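Local structure of uncharacterized protein (Bacteroides ovatus CL02T12C04, 6PTM) at residues 389-397 against 414-425. The protein is probably an exo-acting carrageenase of glycoside hydrolase family 42, which would hydrolyse carrageenan chains from their ends. Numbering follows the deposited sequence. Where two conformers were deposited one is given.
Sequences AKTHIKIMP and LTRNSEIIGNDA
Lys390 meets Glu419 just ahead of two neighbouring parallel strands of a (beta/alpha)8 barrel, 391-394 and 421-423; helix 411-417 lies in the beta-alpha-beta crossover between them. The strand axes come within 4.6 Å at 21°. Lys390 lays its CB against CB of Glu419, 3.6 Å away. Beyond that point the Glu419 chain folds back at chi2 (70°) and brings its carboxylate to Thr391, whose backbone N reaches OE1 at 2.8 Å from the anti side. The same OE1 takes the Thr391 hydroxyl, OG1 at 2.8 Å, almost along its C-O axis; chi1 of 68° sets OG1 between the backbone N and the carbonyl carbon, on the side of the carboxylate, where it joins the N-H in gripping one oxygen. An alanine in place of this glutamate would remove the carboxylate and would probably leave the N-H and hydroxyl of Thr391 without their shared acceptor. Thr391 O in turn accepts a nearly straight bond from Ile420 N at 3.2 Å. His392 runs alongside Ile420, its ring oblique to CB of the isoleucine, while NE2 is taken by Leu286 O. A water accepts from Ile393 N and from Gly422 N and donates to Ser418 OG, joining the two strands and Ser418. Gly422, with no side chain, lets its CA come up to Ile393 O in a CA-H...O contact. Ile393 CD1 packs on Leu414 CD2 of the helix. Lys394 crosses Asp424 with its aliphatic part, but its NZ goes to Asn292 and a salt bridge with Glu470. Ile395 CD1 sits 3.7 Å from Leu414 CB, and Ile395 O receives Asp424 N at 3.1 Å, the donor lying above the carbonyl plane. Last comes Pro397, its CG resting 3.6 Å from Ala425 CA.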
loop_
_atom_site.group_PDB
_atom_site.type_symbol
_atom_site.label_atom_id
_atom_site.label_comp_id
_atom_site.label_asym_id
_atom_site.label_seq_id
_atom_site.Cartn_x
_atom_site.Cartn_y
_atom_site.Cartn_z
ATOM N N ALA A 389 -8.673 18.474 -9.046
ATOM C CA ALA A 389 -7.666 17.933 -8.103
ATOM C C ALA A 389 -8.063 16.516 -7.687
ATOM O O ALA A 389 -9.200 16.297 -7.279
ATOM C CB ALA A 389 -7.526 18.826 -6.893
ATOM N N LYS A 390 -7.102 15.607 -7.701
ATOM C CA LYS A 390 -7.264 14.288 -7.068
ATOM C C LYS A 390 -6.416 14.319 -5.798
ATOM O O LYS A 390 -5.270 14.772 -5.869
ATOM C CB LYS A 390 -6.906 13.202 -8.074
ATOM C CG LYS A 390 -7.690 13.202 -9.379
ATOM C CD LYS A 390 -7.753 11.765 -9.871
ATOM C CE LYS A 390 -7.940 11.495 -11.347
ATOM N NZ LYS A 390 -8.170 12.677 -12.176
ATOM N N THR A 391 -6.986 13.900 -4.677
ATOM C CA THR A 391 -6.276 13.889 -3.393
ATOM C C THR A 391 -6.055 12.451 -2.952
ATOM O O THR A 391 -6.861 11.555 -3.288
ATOM C CB THR A 391 -6.996 14.729 -2.337
ATOM O OG1 THR A 391 -8.235 14.102 -1.990
ATOM C CG2 THR A 391 -7.226 16.146 -2.819
ATOM N N HIS A 392 -5.035 12.308 -2.123
ATOM C CA HIS A 392 -4.743 11.085 -1.369
ATOM C C HIS A 392 -3.924 11.448 -0.153
ATOM O O HIS A 392 -3.455 12.587 -0.029
ATOM C CB HIS A 392 -4.038 10.056 -2.277
ATOM C CG HIS A 392 -2.875 10.607 -3.017
ATOM N ND1 HIS A 392 -1.571 10.409 -2.599
ATOM C CD2 HIS A 392 -2.816 11.309 -4.167
ATOM C CE1 HIS A 392 -0.755 10.988 -3.453
ATOM N NE2 HIS A 392 -1.501 11.548 -4.450
ATOM N N ILE A 393 -3.720 10.442 0.677
ATOM C CA ILE A 393 -3.034 10.561 1.981
ATOM C C ILE A 393 -2.018 9.417 2.081
ATOM O O ILE A 393 -2.372 8.259 1.722
ATOM C CB ILE A 393 -4.102 10.541 3.093
ATOM C CG1 ILE A 393 -5.180 11.608 2.869
ATOM C CG2 ILE A 393 -3.481 10.660 4.472
ATOM C CD1 ILE A 393 -6.477 11.315 3.648
ATOM N N LYS A 394 -0.808 9.708 2.565
ATOM C CA LYS A 394 0.217 8.645 2.750
ATOM C C LYS A 394 -0.105 7.889 4.048
ATOM O O LYS A 394 0.572 8.074 5.083
ATOM C CB LYS A 394 1.623 9.224 2.716
ATOM C CG LYS A 394 2.711 8.164 2.862
ATOM C CD LYS A 394 4.068 8.720 3.083
ATOM C CE LYS A 394 4.563 9.539 1.897
ATOM N NZ LYS A 394 5.971 9.986 2.085
ATOM N N ILE A 395 -1.160 7.085 3.993
ATOM C CA ILE A 395 -1.679 6.348 5.174
ATOM C C ILE A 395 -0.794 5.129 5.409
ATOM O O ILE A 395 -0.517 4.411 4.441
ATOM C CB ILE A 395 -3.137 5.924 4.965
ATOM C CG1 ILE A 395 -4.066 7.136 4.865
ATOM C CG2 ILE A 395 -3.550 4.964 6.059
ATOM C CD1 ILE A 395 -5.402 6.773 4.263
ATOM N N MET A 396 -0.417 4.886 6.663
ATOM C CA MET A 396 0.298 3.641 7.034
ATOM C C MET A 396 -0.735 2.523 7.087
ATOM O O MET A 396 -1.569 2.531 7.967
ATOM C CB MET A 396 0.957 3.798 8.402
ATOM C CG MET A 396 2.078 4.810 8.404
ATOM S SD MET A 396 2.367 5.434 10.067
ATOM C CE MET A 396 2.529 3.913 11.028
ATOM N N PRO A 397 -0.740 1.513 6.201
ATOM C CA PRO A 397 -1.816 0.522 6.220
ATOM C C PRO A 397 -1.954 -0.259 7.528
ATOM O O PRO A 397 -3.023 -0.745 7.771
ATOM C CB PRO A 397 -1.431 -0.432 5.099
ATOM C CG PRO A 397 -0.652 0.444 4.155
ATOM C CD PRO A 397 0.163 1.338 5.063
ATOM N N LEU A 414 -11.147 7.431 4.685
ATOM C CA LEU A 414 -10.094 8.210 3.989
ATOM C C LEU A 414 -9.932 7.655 2.577
ATOM O O LEU A 414 -9.713 8.452 1.667
ATOM C CB LEU A 414 -8.791 8.201 4.786
ATOM C CG LEU A 414 -8.903 8.853 6.159
ATOM C CD1 LEU A 414 -7.562 8.853 6.868
ATOM C CD2 LEU A 414 -9.418 10.276 6.065
ATOM N N THR A 415 -10.071 6.340 2.397
ATOM C CA THR A 415 -9.963 5.716 1.053
ATOM C C THR A 415 -11.127 6.192 0.170
ATOM O O THR A 415 -10.872 6.681 -0.959
ATOM C CB THR A 415 -9.873 4.199 1.148
ATOM O OG1 THR A 415 -8.630 3.913 1.797
ATOM C CG2 THR A 415 -9.946 3.595 -0.231
ATOM N N ARG A 416 -12.338 6.153 0.701
ATOM C CA ARG A 416 -13.564 6.583 -0.018
ATOM C C ARG A 416 -13.441 8.066 -0.394
ATOM O O ARG A 416 -13.773 8.423 -1.531
ATOM C CB ARG A 416 -14.772 6.320 0.878
ATOM C CG ARG A 416 -16.083 6.890 0.363
ATOM C CD ARG A 416 -17.121 6.862 1.475
ATOM N NE ARG A 416 -16.824 7.926 2.411
ATOM C CZ ARG A 416 -17.157 7.931 3.691
ATOM N NH1 ARG A 416 -17.841 6.932 4.194
ATOM N NH2 ARG A 416 -16.821 8.954 4.450
ATOM N N ASN A 417 -12.976 8.873 0.543
ATOM C CA ASN A 417 -12.877 10.347 0.376
ATOM C C ASN A 417 -11.766 10.757 -0.593
ATOM O O ASN A 417 -11.730 11.949 -0.973
ATOM C CB ASN A 417 -12.751 11.054 1.718
ATOM C CG ASN A 417 -14.034 10.936 2.508
ATOM O OD1 ASN A 417 -15.012 10.400 1.983
ATOM N ND2 ASN A 417 -14.018 11.385 3.757
ATOM N N SER A 418 -10.887 9.823 -0.938
ATOM C CA SER A 418 -9.722 10.109 -1.804
ATOM C C SER A 418 -9.978 9.666 -3.248
ATOM O O SER A 418 -10.465 8.570 -3.452
ATOM C CB SER A 418 -8.510 9.406 -1.267
ATOM O OG SER A 418 -8.037 10.000 -0.085
ATOM N N GLU A 419 -9.643 10.525 -4.203
ATOM C CA GLU A 419 -9.731 10.219 -5.655
ATOM C C GLU A 419 -8.697 9.142 -6.020
ATOM O O GLU A 419 -8.938 8.411 -6.963
ATOM C CB GLU A 419 -9.619 11.491 -6.493
ATOM C CG GLU A 419 -10.752 12.467 -6.257
ATOM C CD GLU A 419 -10.795 13.176 -4.910
ATOM O OE1 GLU A 419 -9.737 13.396 -4.291
ATOM O OE2 GLU A 419 -11.901 13.507 -4.491
ATOM N N ILE A 420 -7.546 9.148 -5.340
ATOM C CA ILE A 420 -6.442 8.162 -5.540
ATOM C C ILE A 420 -6.239 7.433 -4.199
ATOM O O ILE A 420 -6.292 8.105 -3.190
ATOM C CB ILE A 420 -5.157 8.876 -6.018
ATOM C CG1 ILE A 420 -5.270 9.443 -7.437
ATOM C CG2 ILE A 420 -3.935 7.988 -5.867
ATOM C CD1 ILE A 420 -4.154 10.372 -7.821
ATOM N N ILE A 421 -6.060 6.113 -4.207
ATOM C CA ILE A 421 -5.810 5.336 -2.962
ATOM C C ILE A 421 -4.355 5.566 -2.577
ATOM O O ILE A 421 -3.474 5.024 -3.238
ATOM C CB ILE A 421 -6.155 3.854 -3.134
ATOM C CG1 ILE A 421 -7.600 3.681 -3.593
ATOM C CG2 ILE A 421 -5.896 3.107 -1.848
ATOM C CD1 ILE A 421 -7.924 2.276 -4.007
ATOM N N GLY A 422 -4.130 6.396 -1.566
ATOM C CA GLY A 422 -2.790 6.645 -1.024
ATOM C C GLY A 422 -2.463 5.661 0.075
ATOM O O GLY A 422 -3.411 5.225 0.806
ATOM N N ASN A 423 -1.170 5.348 0.195
ATOM C CA ASN A 423 -0.589 4.582 1.322
ATOM C C ASN A 423 0.935 4.595 1.193
ATOM O O ASN A 423 1.429 5.016 0.173
ATOM C CB ASN A 423 -1.068 3.131 1.359
ATOM C CG ASN A 423 -0.787 2.381 0.077
ATOM O OD1 ASN A 423 0.314 1.861 -0.110
ATOM N ND2 ASN A 423 -1.737 2.318 -0.822
ATOM N N ASP A 424 1.626 4.071 2.199
ATOM C CA ASP A 424 3.082 3.744 2.137
ATOM C C ASP A 424 3.237 2.348 2.739
ATOM O O ASP A 424 3.950 2.181 3.731
ATOM C CB ASP A 424 3.939 4.867 2.713
ATOM C CG ASP A 424 3.939 4.992 4.220
ATOM O OD1 ASP A 424 2.921 4.666 4.836
ATOM O OD2 ASP A 424 4.969 5.433 4.757
ATOM N N ALA A 425 2.538 1.393 2.138
ATOM C CA ALA A 425 2.574 -0.035 2.527
ATOM C C ALA A 425 4.020 -0.464 2.653
ATOM O O ALA A 425 4.818 -0.105 1.742
ATOM C CB ALA A 425 1.854 -0.920 1.545
HETATM O O HOH W 1 -8.261 12.637 0.442
HETATM O O HOH W 2 -5.665 8.150 0.438
#